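Local coordinates for leucine aminopeptidase 2, chloroplastic (Streptomyces sp. BC16019, PDB 5LHJ), which serves as a metal-dependent M17-family aminopeptidase in the maturation of bottromycin, probably removing an unsubstituted N-terminal amino acid from its peptide substrate, at residues 47-52 against 56-61; 367-372 against 487-492; 418-423 against 440-445. One frame throughout, in Å; residues are numbered along the deposited sequence.

Interaction 1: residues 47-52 against 56-61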
loop_
_atom_site.group_PDB
_atom_site.type_symbol
_atom_site.label_atom_id
_atom_site.label_comp_id
_atom_site.label_asym_id
_atom_site.label_seq_id
_atom_site.Cartn_x
_atom_site.Cartn_y
_atom_site.Cartn_z
ATOM N N ALA A 47 -35.218 -26.060 -34.494
ATOM C CA ALA A 47 -35.456 -27.512 -34.525
ATOM C C ALA A 47 -36.588 -27.891 -33.575
ATOM O O ALA A 47 -36.778 -27.244 -32.545
ATOM C CB ALA A 47 -34.187 -28.276 -34.169
ATOM N N ALA A 48 -37.346 -28.928 -33.929
ATOM C CA ALA A 48 -38.537 -29.304 -33.165
ATOM C C ALA A 48 -38.162 -29.970 -31.843
ATOM O O ALA A 48 -37.312 -30.852 -31.808
ATOM C CB ALA A 48 -39.427 -30.230 -33.981
ATOM N N VAL A 49 -38.798 -29.522 -30.764
ATOM C CA VAL A 49 -38.765 -30.218 -29.477
ATOM C C VAL A 49 -40.209 -30.362 -28.993
ATOM O O VAL A 49 -41.105 -29.693 -29.496
ATOM C CB VAL A 49 -37.899 -29.487 -28.417
ATOM C CG1 VAL A 49 -36.434 -29.487 -28.835
ATOM C CG2 VAL A 49 -38.392 -28.063 -28.164
ATOM N N GLY A 50 -40.435 -31.235 -28.024
ATOM C CA GLY A 50 -41.795 -31.459 -27.519
ATOM C C GLY A 50 -42.390 -30.278 -26.767
ATOM O O GLY A 50 -41.716 -29.263 -26.516
ATOM N N ALA A 51 -43.660 -30.417 -26.394
ATOM C CA ALA A 51 -44.364 -29.363 -25.684
ATOM C C ALA A 51 -43.730 -29.072 -24.314
ATOM O O ALA A 51 -43.566 -27.908 -23.950
ATOM C CB ALA A 51 -45.844 -29.705 -25.535
ATOM N N PHE A 52 -43.374 -30.122 -23.571
ATOM C CA PHE A 52 -42.752 -29.935 -22.256
ATOM C C PHE A 52 -41.492 -29.077 -22.361
ATOM O O PHE A 52 -41.319 -28.131 -21.592
ATOM C CB PHE A 52 -42.427 -31.264 -21.586
ATOM C CG PHE A 52 -41.689 -31.111 -20.285
ATOM C CD1 PHE A 52 -42.319 -30.560 -19.176
ATOM C CD2 PHE A 52 -40.348 -31.467 -20.178
ATOM C CE1 PHE A 52 -41.633 -30.394 -17.981
ATOM C CE2 PHE A 52 -39.668 -31.312 -18.983
ATOM C CZ PHE A 52 -40.313 -30.778 -17.880
ATOM N N ARG A 56 -40.780 -25.350 -20.700
ATOM C CA ARG A 56 -39.623 -25.074 -19.841
ATOM C C ARG A 56 -38.701 -23.959 -20.338
ATOM O O ARG A 56 -37.785 -23.563 -19.621
ATOM C CB ARG A 56 -38.800 -26.359 -19.616
ATOM C CG ARG A 56 -39.519 -27.464 -18.841
ATOM C CD ARG A 56 -39.964 -27.031 -17.448
ATOM N NE ARG A 56 -38.827 -26.667 -16.591
ATOM C CZ ARG A 56 -38.825 -25.716 -15.650
ATOM N NH1 ARG A 56 -39.892 -24.956 -15.413
ATOM N NH2 ARG A 56 -37.721 -25.514 -14.935
ATOM N N GLY A 57 -38.930 -23.456 -21.549
ATOM C CA GLY A 57 -38.167 -22.348 -22.098
ATOM C C GLY A 57 -36.994 -22.737 -22.971
ATOM O O GLY A 57 -36.105 -21.916 -23.205
ATOM N N PHE A 58 -36.976 -23.971 -23.473
ATOM C CA PHE A 58 -35.902 -24.384 -24.366
ATOM C C PHE A 58 -36.003 -23.587 -25.659
ATOM O O PHE A 58 -37.035 -23.649 -26.337
ATOM C CB PHE A 58 -35.951 -25.877 -24.691
ATOM C CG PHE A 58 -34.764 -26.343 -25.500
ATOM C CD1 PHE A 58 -33.543 -26.591 -24.876
ATOM C CD2 PHE A 58 -34.854 -26.497 -26.882
ATOM C CE1 PHE A 58 -32.438 -26.995 -25.612
ATOM C CE2 PHE A 58 -33.749 -26.900 -27.626
ATOM C CZ PHE A 58 -32.542 -27.152 -26.986
ATOM N N VAL A 59 -34.943 -22.839 -25.981
ATOM C CA VAL A 59 -34.851 -22.077 -27.233
ATOM C C VAL A 59 -33.525 -22.345 -27.981
ATOM O O VAL A 59 -33.103 -21.546 -28.834
ATOM C CB VAL A 59 -35.065 -20.563 -26.992
ATOM C CG1 VAL A 59 -36.469 -20.292 -26.456
ATOM C CG2 VAL A 59 -34.011 -19.994 -26.048
ATOM N N ALA A 60 -32.892 -23.482 -27.669
ATOM C CA ALA A 60 -31.648 -23.909 -28.288
ATOM C C ALA A 60 -30.468 -22.934 -28.153
ATOM O O ALA A 60 -29.619 -22.885 -29.041
ATOM C CB ALA A 60 -31.891 -24.268 -29.745
ATOM N N ARG A 61 -30.386 -22.197 -27.042
ATOM C CA ARG A 61 -29.191 -21.378 -26.755
ATOM C C ARG A 61 -28.002 -22.319 -26.572
ATOM O O ARG A 61 -28.162 -23.364 -25.961
ATOM C CB ARG A 61 -29.342 -20.541 -25.481
ATOM C CG ARG A 61 -30.378 -19.438 -25.549
ATOM C CD ARG A 61 -30.356 -18.506 -24.327
ATOM N NE ARG A 61 -31.011 -19.097 -23.146
ATOM C CZ ARG A 61 -30.407 -19.831 -22.203
ATOM N NH1 ARG A 61 -29.098 -20.094 -22.246
ATOM N NH2 ARG A 61 -31.122 -20.312 -21.191
#
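Phe-52 and Arg-56 meet at successive turns of the short helix 51-55 of the N-terminal domain, a helix that starts just after the N-cap residue Gly-50 and is left at Gly-57. The amide N of Arg-56 donates to Phe-52 O over 3.0 Å, with an N-H...O angle of 141°. Alongside this backbone bond the two side chains run in the same direction. Phe-52 has its CG anti to the backbone N (chi1 175°), which brings its ring beside the Arg-56 side chain, the CG of Arg-56 lying over one face, offset toward the rim. This is a CH-pi contact, with Arg-56 CG 3.8 Å from the centroid of the Phe-52 ring. Arginine suits the place because its methylenes supply the apolar surface while the charged end, past bends at chi2 and chi3, travels on: NH1 donates to Ala-103 O of the second subunit.

The helix closes in a Schellman motif, in which Gly-57 takes up a positive phi of 95°, a value that a residue without a side chain adopts easily. The chain then turns and brings Phe-58 back to Val-49, just ahead of the helix. The Phe-58 ring is met obliquely, Val-49 CG1 lying 3.9 Å from Phe-58 CD2. A valine suits the spot, its two methyls giving a short apolar surface beside the buried ring, which also packs on Val-66 of strand 65-69 and Asn-79 of strand 76-81, while Ala-60 N sits above one of its faces.

Interaction 2: residues 367-372 against 487-492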
loop_
_atom_site.group_PDB
_atom_site.type_symbol
_atom_site.label_atom_id
_atom_site.label_comp_id
_atom_site.label_asym_id
_atom_site.label_seq_id
_atom_site.Cartn_x
_atom_site.Cartn_y
_atom_site.Cartn_z
ATOM N N LEU A 367 13.208 -27.020 -34.975
ATOM C CA LEU A 367 12.337 -25.986 -34.410
ATOM C C LEU A 367 12.294 -26.176 -32.893
ATOM O O LEU A 367 12.294 -27.306 -32.427
ATOM C CB LEU A 367 10.914 -26.127 -34.985
ATOM C CG LEU A 367 9.737 -25.580 -34.154
ATOM C CD1 LEU A 367 9.736 -24.064 -34.188
ATOM C CD2 LEU A 367 8.394 -26.100 -34.608
ATOM N N VAL A 368 12.257 -25.081 -32.137
ATOM C CA VAL A 368 12.089 -25.159 -30.676
ATOM C C VAL A 368 10.891 -24.323 -30.241
ATOM O O VAL A 368 10.792 -23.160 -30.611
ATOM C CB VAL A 368 13.356 -24.683 -29.936
ATOM C CG1 VAL A 368 13.152 -24.688 -28.419
ATOM C CG2 VAL A 368 14.537 -25.565 -30.319
ATOM N N VAL A 369 9.998 -24.907 -29.447
ATOM C CA VAL A 369 8.842 -24.189 -28.900
ATOM C C VAL A 369 8.918 -24.273 -27.380
ATOM O O VAL A 369 9.006 -25.364 -26.842
ATOM C CB VAL A 369 7.504 -24.777 -29.386
ATOM C CG1 VAL A 369 6.310 -24.074 -28.715
ATOM C CG2 VAL A 369 7.398 -24.679 -30.902
ATOM N N ASP A 370 8.907 -23.129 -26.693
ATOM C CA ASP A 370 8.831 -23.143 -25.232
ATOM C C ASP A 370 7.438 -22.750 -24.766
ATOM O O ASP A 370 6.748 -21.967 -25.428
ATOM C CB ASP A 370 9.931 -22.310 -24.577
ATOM C CG ASP A 370 9.638 -20.845 -24.570
ATOM O OD1 ASP A 370 8.793 -20.390 -23.741
ATOM O OD2 ASP A 370 10.280 -20.129 -25.357
ATOM N N VAL A 371 7.035 -23.338 -23.640
ATOM C CA VAL A 371 5.738 -23.097 -23.023
ATOM C C VAL A 371 5.985 -22.828 -21.551
ATOM O O VAL A 371 6.640 -23.629 -20.869
ATOM C CB VAL A 371 4.795 -24.323 -23.160
ATOM C CG1 VAL A 371 3.393 -23.977 -22.678
ATOM C CG2 VAL A 371 4.744 -24.819 -24.597
ATOM N N ALA A 372 5.487 -21.698 -21.061
ATOM C CA ALA A 372 5.794 -21.270 -19.705
ATOM C C ALA A 372 4.738 -20.347 -19.142
ATOM O O ALA A 372 4.202 -19.499 -19.850
ATOM C CB ALA A 372 7.162 -20.595 -19.680
ATOM N N ARG A 487 -3.811 -29.004 -26.098
ATOM C CA ARG A 487 -4.450 -29.260 -27.376
ATOM C C ARG A 487 -3.901 -28.380 -28.510
ATOM O O ARG A 487 -3.780 -28.852 -29.646
ATOM C CB ARG A 487 -5.966 -29.191 -27.236
ATOM C CG ARG A 487 -6.478 -30.462 -26.566
ATOM C CD ARG A 487 -7.957 -30.413 -26.271
ATOM N NE ARG A 487 -8.131 -29.481 -25.175
ATOM C CZ ARG A 487 -8.917 -28.415 -25.149
ATOM N NH1 ARG A 487 -9.758 -28.122 -26.135
ATOM N NH2 ARG A 487 -8.899 -27.665 -24.056
ATOM N N THR A 488 -3.513 -27.144 -28.205
ATOM C CA THR A 488 -2.779 -26.321 -29.179
ATOM C C THR A 488 -1.461 -26.987 -29.611
ATOM O O THR A 488 -1.157 -27.043 -30.801
ATOM C CB THR A 488 -2.525 -24.888 -28.660
ATOM O OG1 THR A 488 -3.781 -24.231 -28.470
ATOM C CG2 THR A 488 -1.688 -24.079 -29.640
ATOM N N LEU A 489 -0.698 -27.500 -28.654
ATOM C CA LEU A 489 0.555 -28.184 -28.964
ATOM C C LEU A 489 0.315 -29.402 -29.853
ATOM O O LEU A 489 1.016 -29.595 -30.842
ATOM C CB LEU A 489 1.299 -28.618 -27.706
ATOM C CG LEU A 489 2.002 -27.538 -26.878
ATOM C CD1 LEU A 489 2.558 -28.207 -25.634
ATOM C CD2 LEU A 489 3.095 -26.802 -27.642
ATOM N N ILE A 490 -0.677 -30.214 -29.501
ATOM C CA ILE A 490 -0.993 -31.396 -30.306
ATOM C C ILE A 490 -1.379 -31.003 -31.735
ATOM O O ILE A 490 -0.868 -31.586 -32.690
ATOM C CB ILE A 490 -2.098 -32.263 -29.662
ATOM C CG1 ILE A 490 -1.588 -32.886 -28.356
ATOM C CG2 ILE A 490 -2.554 -33.367 -30.622
ATOM C CD1 ILE A 490 -2.672 -33.537 -27.522
ATOM N N GLU A 491 -2.253 -30.014 -31.892
ATOM C CA GLU A 491 -2.624 -29.559 -33.237
ATOM C C GLU A 491 -1.449 -28.939 -34.024
ATOM O O GLU A 491 -1.346 -29.125 -35.246
ATOM C CB GLU A 491 -3.818 -28.610 -33.178
ATOM C CG GLU A 491 -5.130 -29.321 -32.913
ATOM C CD GLU A 491 -5.627 -30.174 -34.086
ATOM O OE1 GLU A 491 -5.175 -29.993 -35.234
ATOM O OE2 GLU A 491 -6.494 -31.044 -33.853
ATOM N N THR A 492 -0.557 -28.239 -33.325
ATOM C CA THR A 492 0.661 -27.705 -33.943
ATOM C C THR A 492 1.556 -28.831 -34.460
ATOM O O THR A 492 2.014 -28.802 -35.609
ATOM C CB THR A 492 1.433 -26.816 -32.963
ATOM O OG1 THR A 492 0.591 -25.726 -32.571
ATOM C CG2 THR A 492 2.696 -26.272 -33.584
#
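Leu-489 supplies the helix side of this contact and meets two valines of strand 367-372, Val-371 and Val-369. Its CG is anti to the carbonyl carbon (chi1 -74°), which carries the forked end off the helix toward the strand. There Leu-489 and Val-371 reach toward each other tip to tip, CD2 of Leu-489 lying 4.0 Å and its CD1 4.2 Å from Val-371 CG2. Val-369, two residues back, is a looser neighbour: its CG1 is 4.4 Å from CD2 of Leu-489.

Strand and helix belong to the catalytic domain, where 367-372 pairs in parallel with both 255-263 and 458-462 and helix 486-498 packs against one face of that sheet. Alternation along the strand explains the choice of residues. Val-369 and Val-371 point to the helix and, being beta-branched and apolar, suit both an extended backbone and a buried interface. Asp-370 between them points away, and its carboxylate is held by His-460 and Trp-458. Helix 286-301 packs beside the contact, Val-291 touching Val-371 and Ala-294 touching Leu-489. The side chain of Lys-261, which binds manganese in a structure of this protein though none is bound to this chain here, is about 7 Å from that of Val-371. One turn further along the helix, Thr-492 satisfies its buried hydroxyl within the helix itself: OG1 donates to Thr-488 O over 2.8 Å, arriving above the carbonyl plane.

Interaction 3: residues 418-423 against 440-445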
loop_
_atom_site.group_PDB
_atom_site.type_symbol
_atom_site.label_atom_id
_atom_site.label_comp_id
_atom_site.label_asym_id
_atom_site.label_seq_id
_atom_site.Cartn_x
_atom_site.Cartn_y
_atom_site.Cartn_z
ATOM N N ALA A 418 12.023 -4.508 -30.914
ATOM C CA ALA A 418 13.457 -4.200 -30.806
ATOM C C ALA A 418 13.749 -3.101 -29.777
ATOM O O ALA A 418 14.737 -3.182 -29.048
ATOM C CB ALA A 418 14.024 -3.821 -32.162
ATOM N N HIS A 419 12.868 -2.110 -29.676
ATOM C CA HIS A 419 13.067 -1.023 -28.716
ATOM C C HIS A 419 12.911 -1.430 -27.240
ATOM O O HIS A 419 13.342 -0.696 -26.354
ATOM C CB HIS A 419 12.208 0.201 -29.054
ATOM C CG HIS A 419 10.731 -0.026 -28.973
ATOM N ND1 HIS A 419 9.927 -0.101 -30.093
ATOM C CD2 HIS A 419 9.905 -0.154 -27.908
ATOM C CE1 HIS A 419 8.672 -0.269 -29.716
ATOM N NE2 HIS A 419 8.635 -0.306 -28.395
ATOM N N GLU A 420 12.335 -2.603 -26.965
ATOM C CA GLU A 420 12.309 -3.102 -25.583
ATOM C C GLU A 420 13.607 -3.771 -25.138
ATOM O O GLU A 420 13.792 -4.018 -23.937
ATOM C CB GLU A 420 11.109 -4.028 -25.361
ATOM C CG GLU A 420 9.791 -3.274 -25.272
ATOM C CD GLU A 420 9.704 -2.343 -24.064
ATOM O OE1 GLU A 420 10.226 -2.677 -22.987
ATOM O OE2 GLU A 420 9.118 -1.255 -24.191
ATOM N N ARG A 421 14.516 -4.055 -26.070
ATOM C CA ARG A 421 15.806 -4.651 -25.702
ATOM C C ARG A 421 16.631 -3.722 -24.821
ATOM O O ARG A 421 17.434 -4.194 -24.019
ATOM C CB ARG A 421 16.620 -5.085 -26.929
ATOM C CG ARG A 421 16.002 -6.268 -27.637
ATOM C CD ARG A 421 16.927 -6.914 -28.661
ATOM N NE ARG A 421 16.566 -8.322 -28.813
ATOM C CZ ARG A 421 16.884 -9.302 -27.959
ATOM N NH1 ARG A 421 17.619 -9.062 -26.866
ATOM N NH2 ARG A 421 16.461 -10.537 -28.204
ATOM N N ARG A 422 16.416 -2.411 -24.920
ATOM C CA ARG A 422 17.125 -1.493 -24.043
ATOM C C ARG A 422 16.792 -1.736 -22.565
ATOM O O ARG A 422 17.600 -1.421 -21.691
ATOM C CB ARG A 422 16.830 -0.046 -24.400
ATOM C CG ARG A 422 15.454 0.409 -24.019
ATOM C CD ARG A 422 15.126 1.732 -24.697
ATOM N NE ARG A 422 14.161 2.437 -23.881
ATOM C CZ ARG A 422 12.864 2.160 -23.801
ATOM N NH1 ARG A 422 12.283 1.189 -24.516
ATOM N NH2 ARG A 422 12.130 2.881 -22.987
ATOM N N ASN A 423 15.607 -2.283 -22.300
ATOM C CA ASN A 423 15.209 -2.651 -20.940
ATOM C C ASN A 423 15.786 -3.955 -20.403
ATOM O O ASN A 423 15.523 -4.309 -19.258
ATOM C CB ASN A 423 13.691 -2.611 -20.808
ATOM C CG ASN A 423 13.171 -1.187 -20.795
ATOM O OD1 ASN A 423 13.832 -0.285 -20.251
ATOM N ND2 ASN A 423 12.013 -0.965 -21.398
ATOM N N ASP A 440 7.139 -6.055 -19.318
ATOM C CA ASP A 440 7.871 -7.275 -18.920
ATOM C C ASP A 440 7.531 -8.517 -19.767
ATOM O O ASP A 440 8.391 -9.374 -19.968
ATOM C CB ASP A 440 7.686 -7.600 -17.433
ATOM C CG ASP A 440 8.610 -8.721 -16.969
ATOM O OD1 ASP A 440 9.844 -8.608 -17.178
ATOM O OD2 ASP A 440 8.094 -9.745 -16.456
ATOM N N THR A 441 6.301 -8.630 -20.262
ATOM C CA THR A 441 5.932 -9.780 -21.095
ATOM C C THR A 441 6.776 -9.819 -22.384
ATOM O O THR A 441 7.321 -10.866 -22.753
ATOM C CB THR A 441 4.419 -9.790 -21.428
ATOM O OG1 THR A 441 3.650 -9.818 -20.214
ATOM C CG2 THR A 441 4.070 -11.021 -22.260
ATOM N N ILE A 442 6.930 -8.657 -23.018
ATOM C CA ILE A 442 7.769 -8.541 -24.214
ATOM C C ILE A 442 9.257 -8.688 -23.851
ATOM O O ILE A 442 10.012 -9.404 -24.535
ATOM C CB ILE A 442 7.449 -7.244 -25.000
ATOM C CG1 ILE A 442 5.971 -7.314 -25.470
ATOM C CG2 ILE A 442 8.437 -7.079 -26.156
ATOM C CD1 ILE A 442 5.499 -6.243 -26.412
ATOM N N GLN A 443 9.676 -8.060 -22.756
ATOM C CA GLN A 443 11.070 -8.162 -22.317
ATOM C C GLN A 443 11.461 -9.610 -22.012
ATOM O O GLN A 443 12.564 -10.028 -22.353
ATOM C CB GLN A 443 11.333 -7.285 -21.095
ATOM C CG GLN A 443 11.217 -5.801 -21.395
ATOM C CD GLN A 443 10.959 -4.969 -20.155
ATOM O OE1 GLN A 443 11.373 -5.331 -19.048
ATOM N NE2 GLN A 443 10.294 -3.829 -20.329
ATOM N N ALA A 444 10.547 -10.378 -21.404
ATOM C CA ALA A 444 10.844 -11.792 -21.094
ATOM C C ALA A 444 11.058 -12.616 -22.365
ATOM O O ALA A 444 11.941 -13.486 -22.416
ATOM C CB ALA A 444 9.748 -12.412 -20.239
ATOM N N ALA A 445 10.250 -12.344 -23.387
ATOM C CA ALA A 445 10.361 -13.030 -24.666
ATOM C C ALA A 445 11.699 -12.703 -25.333
ATOM O O ALA A 445 12.384 -13.593 -25.843
ATOM C CB ALA A 445 9.186 -12.652 -25.571
HETATM O O HOH W 1 13.710 -6.785 -18.390
#
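Glu-420 and Gln-443 join a turn of helical character, 418-423, to the side of helix 440-449 in the catalytic domain, and the contact is mainly one of buried polar groups. Gln-443 NE2 donates to Glu-420 OE1 over 2.9 Å, with an N-H...O angle of 152°, and meets the oxygen nearly along its C-O axis. The carboxylate and the amide are almost coplanar, 8° apart. Gln-443 gets there by running extended beyond CG, whereas the glutamate chain folds back at chi2 (-65°).

A second amide hydrogen bond reaches the same oxygen from within the turn. Asn-423 ND2 donates to Glu-420 OE1 over 2.9 Å from above the carboxylate plane, and the two donors approach from opposite faces of it. Two N-H groups thus grip one buried oxygen, an arrangement that would probably stabilise the negative charge and probably restrains rotation of the carboxylate. Asparagine and glutamine fit because each offers a donor nitrogen (ND2 or NE2) and an acceptor oxygen: Asn-423 OD1 takes a bond from Arg-437, and Gln-443 OE1 pairs with Ser-435.

Apolar packing lies to one side of these bonds. CG2 of Ile-442 sits 4.1 Å from both CB and CG of Glu-420, the two side chains crossing at about a right angle, which gives the aliphatic part of the glutamate an apolar neighbour. The third subunit packs against this region, Gly-383 of that chain touching Glu-420 and Ala-381 of that chain touching Ile-442.

Water adds a further bridge between the segments: one molecule donates to Gln-443 OE1 at 2.8 Å and to the backbone O of Asn-423 at 3.2 Å.

In the fold
From the N terminus, interaction 1 comes first and closes a very short loop, with three helical residues between its segments, in the N-terminal domain near strands 65-69 and 76-81. The other two contacts lie in the catalytic domain. Interaction 2 opens at strand 367-372 and closes at helix 486-498 near the C terminus, joining the central sheet to a late helix. Within that long excursion, interaction 3 opens at 418-423 and closes at helix 440-449, tying a turn to a helix beside the third subunit. Interactions 2 and 3 have centres about 22 Å apart, whereas those of interactions 1 and 3 are about 53 Å apart.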